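Local structure of glycoside hydrolase, family 11\:clostridium cellulosome enzyme, dockerin type i\:polysaccharide (Clostridium thermocellum, 2C79) at residues 8-13 / 149-154; 61-66 / 99-104. The protein probably removes acetyl groups from xylan as an acetyl xylan esterase of the polysaccharide deacetylase (NodB homology) family, working at a bound metal ion, here cobalt. All blocks are in the same frame, centred on the assembly; numbering follows the deposited sequence.

Interaction 1 (8-13 / 149-154); sequences ALTFDD and GTIILL. With CO (cobalt (II) ion), chain B.
T10 places OG1 between its backbone N and carbonyl carbon (chi1 73°), a rotation that carries the hydroxyl across to the opposing strand, where it donates to I152 O at 2.6 Å. The hydroxyl comes in above the carbonyl plane, while T10 N gives the same oxygen a second, bent bond (2.9 Å, 143°). One residue therefore grips I152 O twice, and OG1 in turn probably accepts from R102 NH1. Around this point the two strands run parallel, with A8 N, I152 N, L154 N and D12 N completing the ladder.

F11 and L154 sit on one face of the sheet. Each has CG anti to its carbonyl carbon, and the two side chains extend side by side, with F11 CD1 3.8 Å from L154 CB; helix 164-177 covers F11. L9, in one of its two conformers, crosses L154 obliquely, CD1 to CD1 at 3.6 Å. On the other face, T10 CG2 meets I151 CG2 at 3.9 Å.

Farther along, D12 crosses L153 at about a right angle, its OD2 3.8 Å from L153 CD2. That oxygen accepts from a cobalt-bound water, and OD1 forms a salt bridge with R102. One residue on, D13 OD1 binds cobalt at 2.3 Å. The pattern is that of the NodB-type deacetylase fold: a central parallel strand, hydrogen-bonded to 151-154, that leads through two successive aspartates to the metal site.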
loop_
_atom_site.group_PDB
_atom_site.type_symbol
_atom_site.label_atom_id
_atom_site.label_comp_id
_atom_site.label_asym_id
_atom_site.label_seq_id
_atom_site.Cartn_x
_atom_site.Cartn_y
_atom_site.Cartn_z
ATOM N N ALA A 8 -1.962 5.907 7.873
ATOM C CA ALA A 8 -1.159 5.608 6.664
ATOM C C ALA A 8 -2.105 5.193 5.525
ATOM O O ALA A 8 -2.696 4.131 5.597
ATOM C CB ALA A 8 -0.161 4.503 6.909
ATOM N N LEU A 9 -2.201 6.020 4.494
ATOM C CA LEU A 9 -2.985 5.722 3.320
ATOM C C LEU A 9 -2.103 4.845 2.409
ATOM O O LEU A 9 -1.012 5.280 2.021
ATOM C CB LEU A 9 -3.297 7.056 2.669
ATOM C CG LEU A 9 -4.187 7.152 1.464
ATOM C CD1 LEU A 9 -5.546 6.501 1.732
ATOM C CD2 LEU A 9 -4.365 8.618 1.081
ATOM N N THR A 10 -2.559 3.626 2.076
ATOM C CA THR A 10 -1.788 2.686 1.265
ATOM C C THR A 10 -2.606 2.199 0.069
ATOM O O THR A 10 -3.836 2.133 0.146
ATOM C CB THR A 10 -1.266 1.485 2.109
ATOM O OG1 THR A 10 -2.336 0.608 2.425
ATOM C CG2 THR A 10 -0.561 1.972 3.412
ATOM N N PHE A 11 -1.917 1.880 -1.021
ATOM C CA PHE A 11 -2.615 1.563 -2.277
ATOM C C PHE A 11 -2.008 0.305 -2.889
ATOM O O PHE A 11 -0.791 0.245 -3.147
ATOM C CB PHE A 11 -2.415 2.723 -3.276
ATOM C CG PHE A 11 -3.091 3.993 -2.830
ATOM C CD1 PHE A 11 -4.486 4.162 -3.013
ATOM C CD2 PHE A 11 -2.375 4.981 -2.155
ATOM C CE1 PHE A 11 -5.110 5.324 -2.566
ATOM C CE2 PHE A 11 -3.025 6.161 -1.717
ATOM C CZ PHE A 11 -4.391 6.320 -1.913
ATOM N N ASP A 12 -2.850 -0.695 -3.135
ATOM C CA ASP A 12 -2.409 -1.926 -3.784
ATOM C C ASP A 12 -2.628 -1.879 -5.295
ATOM O O ASP A 12 -3.494 -1.154 -5.784
ATOM C CB ASP A 12 -3.135 -3.135 -3.187
ATOM C CG ASP A 12 -2.650 -3.473 -1.791
ATOM O OD1 ASP A 12 -1.659 -2.862 -1.340
ATOM O OD2 ASP A 12 -3.260 -4.352 -1.146
ATOM N N ASP A 13 -1.835 -2.656 -6.027
ATOM C CA ASP A 13 -2.313 -3.332 -7.229
ATOM C C ASP A 13 -1.810 -2.638 -8.493
ATOM O O ASP A 13 -2.243 -2.951 -9.602
ATOM C CB ASP A 13 -3.841 -3.401 -7.236
ATOM C CG ASP A 13 -4.366 -4.715 -6.690
ATOM O OD1 ASP A 13 -3.667 -5.339 -5.865
ATOM O OD2 ASP A 13 -5.477 -5.124 -7.086
ATOM N N GLY A 149 -3.281 5.518 14.284
ATOM C CA GLY A 149 -2.406 4.375 13.971
ATOM C C GLY A 149 -2.949 3.446 12.858
ATOM O O GLY A 149 -2.283 2.496 12.469
ATOM N N THR A 150 -4.161 3.705 12.359
ATOM C CA THR A 150 -4.713 2.812 11.331
ATOM C C THR A 150 -3.883 2.839 10.048
ATOM O O THR A 150 -3.542 3.934 9.561
ATOM C CB THR A 150 -6.142 3.213 10.987
ATOM O OG1 THR A 150 -6.949 3.005 12.155
ATOM C CG2 THR A 150 -6.727 2.440 9.782
ATOM N N ILE A 151 -3.681 1.640 9.459
ATOM C CA ILE A 151 -3.208 1.495 8.095
ATOM C C ILE A 151 -4.452 1.301 7.247
ATOM O O ILE A 151 -5.253 0.393 7.523
ATOM C CB ILE A 151 -2.272 0.287 7.985
ATOM C CG1 ILE A 151 -1.008 0.549 8.827
ATOM C CG2 ILE A 151 -1.903 -0.003 6.494
ATOM C CD1 ILE A 151 -0.118 -0.696 8.952
ATOM N N ILE A 152 -4.610 2.169 6.263
ATOM C CA ILE A 152 -5.764 2.112 5.372
ATOM C C ILE A 152 -5.409 1.394 4.083
ATOM O O ILE A 152 -4.475 1.822 3.396
ATOM C CB ILE A 152 -6.256 3.532 4.980
ATOM C CG1 ILE A 152 -6.580 4.393 6.239
ATOM C CG2 ILE A 152 -7.432 3.436 3.984
ATOM C CD1 ILE A 152 -6.577 5.915 5.953
ATOM N N LEU A 153 -6.133 0.323 3.751
ATOM C CA LEU A 153 -5.848 -0.468 2.544
ATOM C C LEU A 153 -6.855 -0.060 1.447
ATOM O O LEU A 153 -8.062 -0.377 1.542
ATOM C CB LEU A 153 -5.980 -1.958 2.871
ATOM C CG LEU A 153 -5.515 -2.949 1.755
ATOM C CD1 LEU A 153 -5.526 -4.377 2.317
ATOM C CD2 LEU A 153 -6.376 -2.942 0.504
ATOM N N LEU A 154 -6.350 0.673 0.443
ATOM C CA LEU A 154 -7.111 0.965 -0.755
ATOM C C LEU A 154 -6.389 0.379 -1.975
ATOM O O LEU A 154 -5.292 -0.186 -1.843
ATOM C CB LEU A 154 -7.254 2.519 -0.919
ATOM C CG LEU A 154 -8.146 3.123 0.165
ATOM C CD1 LEU A 154 -8.069 4.662 0.029
ATOM C CD2 LEU A 154 -9.613 2.689 -0.006
HETATM CO CO CO B . -3.952 -7.025 -4.323
HETATM O O HOH W 1 -4.947 -5.779 -2.985
HETATM O O HOH W 2 -5.804 -7.398 -5.282
HETATM O O HOH W 3 -3.307 -8.619 -5.497
HETATM O O HOH W 4 -4.538 -8.526 -2.756
#

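Interaction 2 (61-66 / 99-104); sequences IGNHSW and KFFRPP. With CO (cobalt (II) ion), chain B.
The H64 side of the metal site takes shape where H64 meets the backbone of R102, at the His-Ser sequence that, in NodB-type deacetylases, supplies a metal-binding histidine. With CG anti to the backbone N (chi1 -166°), the imidazole turns toward 99-104, so that ND1 donates to R102 O at 2.7 Å while NE2 binds cobalt at 2.2 Å. The carbonyl oxygen lies close to the ring plane, but the donor stands above the carbonyl plane.

Two backbone bonds flank the single bridge between N63 and F101: N63 N donates to F100 O at 3.0 Å, and R102 N reaches N63 O at 2.9 Å. F101 brings CD1 obliquely to N63 O, 3.3 Å away, and its ring edge faces S65 N. S65 N donates to N63 OD1 at 2.8 Å, an Asx turn that encloses H64, while the N63 ND2 end is bound by N87 and I83. S65 itself rests CB on P104 CG at 3.6 Å.

Donation from ND1 fixes the rotation of the imidazole and directs NE2 at the cobalt; the carbonyl probably polarises the ring as well, which would make NE2 a stronger metal ligand.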
loop_
_atom_site.group_PDB
_atom_site.type_symbol
_atom_site.label_atom_id
_atom_site.label_comp_id
_atom_site.label_asym_id
_atom_site.label_seq_id
_atom_site.Cartn_x
_atom_site.Cartn_y
_atom_site.Cartn_z
ATOM N N ILE A 61 7.376 2.936 -1.347
ATOM C CA ILE A 61 6.995 1.790 -2.150
ATOM C C ILE A 61 7.229 0.527 -1.326
ATOM O O ILE A 61 8.328 0.338 -0.786
ATOM C CB ILE A 61 7.796 1.722 -3.463
ATOM C CG1 ILE A 61 7.502 2.980 -4.322
ATOM C CG2 ILE A 61 7.409 0.471 -4.253
ATOM C CD1 ILE A 61 8.389 3.062 -5.574
ATOM N N GLY A 62 6.202 -0.324 -1.276
ATOM C CA GLY A 62 6.328 -1.637 -0.656
ATOM C C GLY A 62 6.048 -2.737 -1.668
ATOM O O GLY A 62 5.802 -2.478 -2.865
ATOM N N ASN A 63 6.094 -3.988 -1.200
ATOM C CA ASN A 63 6.090 -5.161 -2.090
ATOM C C ASN A 63 4.718 -5.877 -1.981
ATOM O O ASN A 63 4.302 -6.209 -0.849
ATOM C CB ASN A 63 7.214 -6.086 -1.590
ATOM C CG ASN A 63 7.531 -7.252 -2.519
ATOM O OD1 ASN A 63 6.634 -7.956 -2.986
ATOM N ND2 ASN A 63 8.835 -7.496 -2.763
ATOM N N HIS A 64 4.022 -6.043 -3.119
ATOM C CA HIS A 64 2.744 -6.786 -3.136
ATOM C C HIS A 64 2.895 -8.052 -3.990
ATOM O O HIS A 64 1.915 -8.555 -4.555
ATOM C CB HIS A 64 1.599 -5.876 -3.635
ATOM C CG HIS A 64 0.204 -6.393 -3.407
ATOM N ND1 HIS A 64 -0.200 -7.059 -2.252
ATOM C CD2 HIS A 64 -0.927 -6.212 -4.146
ATOM C CE1 HIS A 64 -1.511 -7.309 -2.329
ATOM N NE2 HIS A 64 -1.978 -6.802 -3.465
ATOM N N SER A 65 4.123 -8.558 -4.093
ATOM C CA SER A 65 4.388 -9.817 -4.790
ATOM C C SER A 65 4.604 -9.600 -6.289
ATOM O O SER A 65 4.292 -8.532 -6.815
ATOM C CB SER A 65 3.247 -10.809 -4.560
ATOM O OG SER A 65 2.437 -10.932 -5.715
ATOM N N TRP A 66 5.136 -10.611 -6.975
ATOM C CA TRP A 66 5.321 -10.515 -8.420
ATOM C C TRP A 66 4.006 -10.468 -9.191
ATOM O O TRP A 66 3.935 -9.895 -10.289
ATOM C CB TRP A 66 6.140 -11.716 -8.904
ATOM C CG TRP A 66 6.498 -11.630 -10.367
ATOM C CD1 TRP A 66 5.959 -12.346 -11.393
ATOM C CD2 TRP A 66 7.424 -10.703 -10.967
ATOM N NE1 TRP A 66 6.540 -11.987 -12.576
ATOM C CE2 TRP A 66 7.422 -10.955 -12.361
ATOM C CE3 TRP A 66 8.296 -9.722 -10.450
ATOM C CZ2 TRP A 66 8.231 -10.224 -13.255
ATOM C CZ3 TRP A 66 9.070 -8.970 -11.349
ATOM C CH2 TRP A 66 9.023 -9.233 -12.737
ATOM N N LYS A 99 10.624 -2.122 2.650
ATOM C CA LYS A 99 10.689 -2.610 4.009
ATOM C C LYS A 99 9.442 -3.396 4.395
ATOM O O LYS A 99 9.444 -4.113 5.371
ATOM C CB LYS A 99 10.915 -1.454 4.990
ATOM C CG LYS A 99 12.215 -0.694 4.751
ATOM C CD LYS A 99 12.372 0.350 5.835
ATOM C CE LYS A 99 13.495 1.327 5.529
ATOM N NZ LYS A 99 13.237 2.275 4.411
ATOM N N PHE A 100 8.374 -3.212 3.617
ATOM C CA PHE A 100 7.047 -3.757 3.920
ATOM C C PHE A 100 6.522 -4.619 2.817
ATOM O O PHE A 100 6.795 -4.349 1.643
ATOM C CB PHE A 100 6.044 -2.598 4.139
ATOM C CG PHE A 100 6.398 -1.751 5.353
ATOM C CD1 PHE A 100 6.039 -2.162 6.632
ATOM C CD2 PHE A 100 7.168 -0.597 5.229
ATOM C CE1 PHE A 100 6.376 -1.405 7.735
ATOM C CE2 PHE A 100 7.525 0.171 6.344
ATOM C CZ PHE A 100 7.118 -0.250 7.591
ATOM N N PHE A 101 5.724 -5.616 3.219
ATOM C CA PHE A 101 5.101 -6.596 2.296
ATOM C C PHE A 101 3.603 -6.662 2.618
ATOM O O PHE A 101 3.233 -6.739 3.796
ATOM C CB PHE A 101 5.728 -7.982 2.551
ATOM C CG PHE A 101 5.030 -9.132 1.814
ATOM C CD1 PHE A 101 4.924 -9.146 0.436
ATOM C CD2 PHE A 101 4.534 -10.235 2.543
ATOM C CE1 PHE A 101 4.317 -10.225 -0.216
ATOM C CE2 PHE A 101 3.931 -11.332 1.901
ATOM C CZ PHE A 101 3.831 -11.323 0.529
ATOM N N ARG A 102 2.757 -6.618 1.591
ATOM C CA ARG A 102 1.340 -6.902 1.762
ATOM C C ARG A 102 1.013 -8.203 1.066
ATOM O O ARG A 102 1.106 -8.284 -0.176
ATOM C CB ARG A 102 0.458 -5.809 1.163
ATOM C CG ARG A 102 -1.021 -6.195 1.242
ATOM C CD ARG A 102 -1.915 -4.980 1.264
ATOM N NE ARG A 102 -1.744 -4.151 2.474
ATOM C CZ ARG A 102 -1.843 -2.820 2.485
ATOM N NH1 ARG A 102 -2.078 -2.148 1.363
ATOM N NH2 ARG A 102 -1.684 -2.151 3.615
ATOM N N PRO A 103 0.610 -9.240 1.839
ATOM C CA PRO A 103 0.334 -10.528 1.156
ATOM C C PRO A 103 -0.825 -10.404 0.196
ATOM O O PRO A 103 -1.855 -9.797 0.529
ATOM C CB PRO A 103 -0.075 -11.476 2.305
ATOM C CG PRO A 103 0.396 -10.787 3.569
ATOM C CD PRO A 103 0.527 -9.300 3.318
ATOM N N PRO A 104 -0.688 -10.991 -1.009
ATOM C CA PRO A 104 -1.867 -11.064 -1.888
ATOM C C PRO A 104 -3.079 -11.684 -1.168
ATOM O O PRO A 104 -2.976 -12.735 -0.478
ATOM C CB PRO A 104 -1.375 -11.960 -3.063
ATOM C CG PRO A 104 0.131 -11.669 -3.086
ATOM C CD PRO A 104 0.519 -11.552 -1.624
HETATM CO CO CO B . -3.952 -7.025 -4.323
HETATM O O HOH W 5 8.633 -0.145 1.978
HETATM O O HOH W 2 -5.804 -7.398 -5.282
HETATM O O HOH W 3 -3.307 -8.619 -5.497
HETATM O O HOH W 4 -4.538 -8.526 -2.756
HETATM O O HOH W 1 -4.947 -5.779 -2.985
#

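Overall arrangement
Interactions 1 and 2 illustrate how an active site can be assembled from separate loops, here at the ends of strands 6-12 and 60-63, which 35-38 separates in the same sheet. Their centres are about 12 Å apart, and interaction 2 is nested within the chain loop closed by interaction 1. Each supplies one protein ligand to the same cobalt: D13 OD1 and H64 NE2 lie 3.3 Å apart, and four waters complete six-coordination. In one of its two conformers, R102 NH1 pairs with D12 OD1 at 2.8 Å and probably bonds to T10 OG1 at 3.0 Å. R102 thus touches both sides: H64, a direct ligand, through its backbone, and D12, which holds a cobalt-bound water, through its guanidinium.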